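Local structure of mandelate racemase/muconate lactonizing enzyme family protein (3T4W) at residues L94-A99 with G114-L119; A342-A347 with G377-P382. The protein probably acts as a lyase or related enzyme of the enolase superfamily, in the mandelate racemase/muconate lactonizing enzyme branch, on a substrate not yet defined. One frame throughout, in Å; residues are numbered along the deposited sequence.

Contact 1 of 2, residues L94-A99 with G114-L119; sequences LMYRRA and GAFSGL
F116 reaches across from helix 110-130 and meets M95, Y96 and A99 on helix 92-101. The outer end of its ring does most of the touching. F116 CZ lies 3.6 Å from Y96 CA. F116 CE1 rests against the backbone O of M95. Nearer the root of the ring, F116 CD1 packs at 3.8 Å on the methyl CB of A99. F116 CE2 meets the Y96 ring at its edge, 3.9 Å from Y96 CD1. The two aromatic side chains cross at about a right angle. F116 has CG anti to its backbone N (chi1 174°), which carries the ring out to the neighbouring helix. The segment axes stay 10.8 Å apart, and the F116 side chain fills the space between the helices. An alanine in place of F116 would take the ring away, and M95, Y96 and A99 would probably lose their shared apolar partner, leaving a gap between the helices. Further out, the ring of Y96 meets that of Y100, and the OH of Y96 makes weak hydrogen bonds to E314 and K287. A115 and L119 turn to helix 69-83 instead. The segments run antiparallel at 165°, as expected for neighbouring helices of the helical bundle in the enolase-superfamily N-terminal capping domain.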
loop_
_atom_site.group_PDB
_atom_site.type_symbol
_atom_site.label_atom_id
_atom_site.label_comp_id
_atom_site.label_asym_id
_atom_site.label_seq_id
_atom_site.Cartn_x
_atom_site.Cartn_y
_atom_site.Cartn_z
ATOM N N LEU A 94 -8.117 22.871 28.319
ATOM C CA LEU A 94 -7.347 22.473 29.493
ATOM C C LEU A 94 -8.024 21.344 30.272
ATOM O O LEU A 94 -7.373 20.388 30.709
ATOM C CB LEU A 94 -7.113 23.683 30.402
ATOM C CG LEU A 94 -6.368 23.462 31.723
ATOM C CD1 LEU A 94 -4.953 22.974 31.475
ATOM C CD2 LEU A 94 -6.357 24.739 32.565
ATOM N N MET A 95 -9.333 21.457 30.449
ATOM C CA MET A 95 -10.048 20.506 31.284
ATOM C C MET A 95 -10.132 19.171 30.564
ATOM O O MET A 95 -10.049 18.104 31.179
ATOM C CB MET A 95 -11.433 21.044 31.659
ATOM C CG MET A 95 -11.386 22.111 32.752
ATOM S SD MET A 95 -13.011 22.672 33.296
ATOM C CE MET A 95 -13.465 23.759 31.944
ATOM N N TYR A 96 -10.263 19.239 29.247
ATOM C CA TYR A 96 -10.294 18.031 28.449
ATOM C C TYR A 96 -8.956 17.306 28.546
ATOM O O TYR A 96 -8.910 16.094 28.775
ATOM C CB TYR A 96 -10.641 18.353 27.003
ATOM C CG TYR A 96 -10.414 17.197 26.057
ATOM C CD1 TYR A 96 -11.464 16.370 25.681
ATOM C CD2 TYR A 96 -9.147 16.938 25.537
ATOM C CE1 TYR A 96 -11.264 15.316 24.817
ATOM C CE2 TYR A 96 -8.933 15.882 24.673
ATOM C CZ TYR A 96 -9.998 15.072 24.317
ATOM O OH TYR A 96 -9.808 14.019 23.449
ATOM N N ARG A 97 -7.866 18.047 28.392
ATOM C CA ARG A 97 -6.540 17.450 28.511
ATOM C C ARG A 97 -6.323 16.776 29.868
ATOM O O ARG A 97 -5.737 15.702 29.936
ATOM C CB ARG A 97 -5.437 18.477 28.236
ATOM C CG ARG A 97 -5.234 18.818 26.763
ATOM C CD ARG A 97 -5.334 17.587 25.866
ATOM N NE ARG A 97 -4.176 16.698 25.965
ATOM C CZ ARG A 97 -3.968 15.644 25.175
ATOM N NH1 ARG A 97 -4.835 15.343 24.220
ATOM N NH2 ARG A 97 -2.889 14.890 25.336
ATOM N N ARG A 98 -6.792 17.413 30.942
ATOM C CA ARG A 98 -6.672 16.857 32.297
ATOM C C ARG A 98 -7.428 15.538 32.440
ATOM O O ARG A 98 -6.897 14.561 32.964
ATOM C CB ARG A 98 -7.222 17.831 33.337
ATOM C CG ARG A 98 -6.368 19.048 33.618
ATOM C CD ARG A 98 -7.134 19.994 34.528
ATOM N NE ARG A 98 -6.378 21.190 34.883
ATOM C CZ ARG A 98 -6.921 22.287 35.406
ATOM N NH1 ARG A 98 -8.228 22.347 35.618
ATOM N NH2 ARG A 98 -6.159 23.330 35.706
ATOM N N ALA A 99 -8.679 15.528 31.989
ATOM C CA ALA A 99 -9.524 14.341 32.089
ATOM C C ALA A 99 -9.018 13.204 31.199
ATOM O O ALA A 99 -8.888 12.066 31.649
ATOM C CB ALA A 99 -10.973 14.694 31.754
ATOM N N GLY A 114 -17.188 9.599 29.257
ATOM C CA GLY A 114 -18.629 9.725 29.296
ATOM C C GLY A 114 -19.003 10.714 30.381
ATOM O O GLY A 114 -19.917 11.522 30.215
ATOM N N ALA A 115 -18.291 10.648 31.503
ATOM C CA ALA A 115 -18.552 11.549 32.615
ATOM C C ALA A 115 -18.168 12.967 32.218
ATOM O O ALA A 115 -18.932 13.899 32.427
ATOM C CB ALA A 115 -17.786 11.114 33.865
ATOM N N PHE A 116 -16.985 13.121 31.628
ATOM C CA PHE A 116 -16.506 14.441 31.253
ATOM C C PHE A 116 -17.395 15.114 30.223
ATOM O O PHE A 116 -17.594 16.329 30.268
ATOM C CB PHE A 116 -15.077 14.401 30.725
ATOM C CG PHE A 116 -14.609 15.720 30.188
ATOM C CD1 PHE A 116 -14.152 16.707 31.043
ATOM C CD2 PHE A 116 -14.645 15.986 28.831
ATOM C CE1 PHE A 116 -13.727 17.930 30.548
ATOM C CE2 PHE A 116 -14.222 17.210 28.337
ATOM C CZ PHE A 116 -13.762 18.181 29.198
ATOM N N SER A 117 -17.922 14.326 29.295
ATOM C CA SER A 117 -18.738 14.863 28.210
ATOM C C SER A 117 -19.941 15.658 28.703
ATOM O O SER A 117 -20.269 16.709 28.148
ATOM C CB SER A 117 -19.208 13.738 27.296
ATOM O OG SER A 117 -18.173 13.368 26.409
ATOM N N GLY A 118 -20.598 15.143 29.738
ATOM C CA GLY A 118 -21.774 15.786 30.292
ATOM C C GLY A 118 -21.419 17.063 31.023
ATOM O O GLY A 118 -22.136 18.066 30.941
ATOM N N LEU A 119 -20.307 17.019 31.747
ATOM C CA LEU A 119 -19.824 18.179 32.477
ATOM C C LEU A 119 -19.398 19.267 31.486
ATOM O O LEU A 119 -19.695 20.455 31.668
ATOM C CB LEU A 119 -18.667 17.768 33.397
ATOM C CG LEU A 119 -19.028 16.667 34.414
ATOM C CD1 LEU A 119 -17.809 16.160 35.165
ATOM C CD2 LEU A 119 -20.082 17.144 35.399
#

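Contact 2 of 2, residues A342-A347 with G377-P382; sequences ANIHLA and GFITAP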
loop_
_atom_site.group_PDB
_atom_site.type_symbol
_atom_site.label_atom_id
_atom_site.label_comp_id
_atom_site.label_asym_id
_atom_site.label_seq_id
_atom_site.Cartn_x
_atom_site.Cartn_y
_atom_site.Cartn_z
ATOM N N ALA A 342 -27.424 19.817 22.791
ATOM C CA ALA A 342 -26.029 19.978 22.416
ATOM C C ALA A 342 -25.837 19.513 20.973
ATOM O O ALA A 342 -25.093 20.132 20.218
ATOM C CB ALA A 342 -25.104 19.223 23.367
ATOM N N ASN A 343 -26.522 18.433 20.596
ATOM C CA ASN A 343 -26.470 17.934 19.223
ATOM C C ASN A 343 -26.818 19.026 18.224
ATOM O O ASN A 343 -26.177 19.176 17.179
ATOM C CB ASN A 343 -27.441 16.771 19.033
ATOM C CG ASN A 343 -26.964 15.498 19.686
ATOM O OD1 ASN A 343 -25.803 15.386 20.085
ATOM N ND2 ASN A 343 -27.860 14.523 19.801
ATOM N N ILE A 344 -27.841 19.793 18.572
ATOM C CA ILE A 344 -28.391 20.796 17.684
ATOM C C ILE A 344 -27.527 22.055 17.607
ATOM O O ILE A 344 -27.430 22.687 16.552
ATOM C CB ILE A 344 -29.855 21.089 18.062
ATOM C CG1 ILE A 344 -30.706 19.891 17.637
ATOM C CG2 ILE A 344 -30.358 22.372 17.415
ATOM C CD1 ILE A 344 -32.142 20.161 17.587
ATOM N N HIS A 345 -26.874 22.401 18.708
ATOM C CA HIS A 345 -25.929 23.514 18.692
ATOM C C HIS A 345 -24.652 23.151 17.932
ATOM O O HIS A 345 -24.005 24.016 17.342
ATOM C CB HIS A 345 -25.623 24.005 20.110
ATOM C CG HIS A 345 -26.682 24.904 20.667
ATOM N ND1 HIS A 345 -26.710 26.260 20.421
ATOM C CD2 HIS A 345 -27.769 24.636 21.432
ATOM C CE1 HIS A 345 -27.762 26.792 21.019
ATOM N NE2 HIS A 345 -28.420 25.828 21.642
ATOM N N LEU A 346 -24.289 21.873 17.947
ATOM C CA LEU A 346 -23.230 21.398 17.068
ATOM C C LEU A 346 -23.716 21.503 15.621
ATOM O O LEU A 346 -23.082 22.141 14.784
ATOM C CB LEU A 346 -22.847 19.953 17.400
ATOM C CG LEU A 346 -21.753 19.309 16.539
ATOM C CD1 LEU A 346 -20.433 20.069 16.655
ATOM C CD2 LEU A 346 -21.554 17.841 16.911
ATOM N N ALA A 347 -24.861 20.885 15.350
ATOM C CA ALA A 347 -25.439 20.873 14.012
ATOM C C ALA A 347 -25.494 22.262 13.375
ATOM O O ALA A 347 -25.067 22.444 12.237
ATOM C CB ALA A 347 -26.825 20.242 14.037
ATOM N N GLY A 377 -40.402 18.232 10.560
ATOM C CA GLY A 377 -39.201 17.493 10.221
ATOM C C GLY A 377 -37.896 18.232 10.446
ATOM O O GLY A 377 -36.822 17.661 10.253
ATOM N N PHE A 378 -37.967 19.493 10.855
ATOM C CA PHE A 378 -36.752 20.289 10.999
ATOM C C PHE A 378 -36.645 20.973 12.349
ATOM O O PHE A 378 -37.640 21.134 13.055
ATOM C CB PHE A 378 -36.648 21.326 9.880
ATOM C CG PHE A 378 -36.279 20.740 8.550
ATOM C CD1 PHE A 378 -34.977 20.824 8.081
ATOM C CD2 PHE A 378 -37.232 20.100 7.769
ATOM C CE1 PHE A 378 -34.625 20.281 6.847
ATOM C CE2 PHE A 378 -36.891 19.553 6.537
ATOM C CZ PHE A 378 -35.583 19.644 6.076
ATOM N N ILE A 379 -35.429 21.362 12.712
ATOM C CA ILE A 379 -35.211 22.067 13.963
ATOM C C ILE A 379 -34.579 23.427 13.701
ATOM O O ILE A 379 -33.536 23.522 13.055
ATOM C CB ILE A 379 -34.333 21.264 14.943
ATOM C CG1 ILE A 379 -34.859 19.835 15.101
ATOM C CG2 ILE A 379 -34.295 21.949 16.293
ATOM C CD1 ILE A 379 -34.306 18.842 14.075
ATOM N N THR A 380 -35.222 24.477 14.202
ATOM C CA THR A 380 -34.741 25.839 14.015
ATOM C C THR A 380 -33.676 26.170 15.054
ATOM O O THR A 380 -33.798 25.778 16.215
ATOM C CB THR A 380 -35.900 26.847 14.122
ATOM O OG1 THR A 380 -36.915 26.505 13.170
ATOM C CG2 THR A 380 -35.414 28.260 13.850
ATOM N N ALA A 381 -32.628 26.875 14.634
ATOM C CA ALA A 381 -31.530 27.214 15.535
ATOM C C ALA A 381 -32.068 27.963 16.743
ATOM O O ALA A 381 -32.690 29.016 16.596
ATOM C CB ALA A 381 -30.487 28.054 14.817
ATOM N N PRO A 382 -31.838 27.423 17.945
ATOM C CA PRO A 382 -32.407 28.060 19.133
ATOM C C PRO A 382 -31.927 29.501 19.236
ATOM O O PRO A 382 -30.914 29.853 18.634
ATOM C CB PRO A 382 -31.862 27.208 20.287
ATOM C CG PRO A 382 -31.534 25.885 19.667
ATOM C CD PRO A 382 -31.070 26.212 18.273
#
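I344 lies crosswise to I379 at about a right angle, its CD1 end directed at the I379 side chain. The modelled spacing there is too tight to trust in detail. The other branch of I344 serves a second partner. Its CG2, anti to the backbone N, meets P382 at the CD corner of the ring, with I344 CG2 and P382 CD 4.0 Å apart. One isoleucine on helix 337-349 thus packs on strand 378-380 and on the proline that follows shortly after it. H345 stands beside I344 and meets the same proline from another direction. P382 CD lies over one face of the imidazole. The nearest atoms of this pair are H345 NE2 and P382 CG, 3.7 Å apart, and the two rings are set obliquely. Both imidazole nitrogens bond elsewhere: NE2 to the backbone O of L387, ND1 to the backbone N of Y136. These two bonds fix the rotation of the imidazole. They also imply a proton on NE2 and a lone pair on ND1, so H345 is probably neutral. No hydrogen bond joins the two segments. Their contact is buried apolar packing, with the polar atoms of the histidine satisfied by other parts of the chain.

From the N terminus, contact 1 comes first, in the N-terminal domain. It closes a loop of 14 residues between its segments, made of the end of helix 92-101, the connection 102-109 and the start of helix 110-130. Contact 2 lies far along the chain, in the C-terminal enolase-like part. It closes a loop of 29 residues that includes strand 356-358 and helix 362-367, and it ties helix 337-349 to strand 378-380. That strand pairs antiparallel with 146-152, in the mixed sheet of the barrel domain. The loops follow in series, neither nested nor crossed. The centres of contact 1 and contact 2 are about 23 Å apart, and the two do not touch. Contact 1 thus joins two capping-domain helices, and contact 2 a barrel-domain helix and strand.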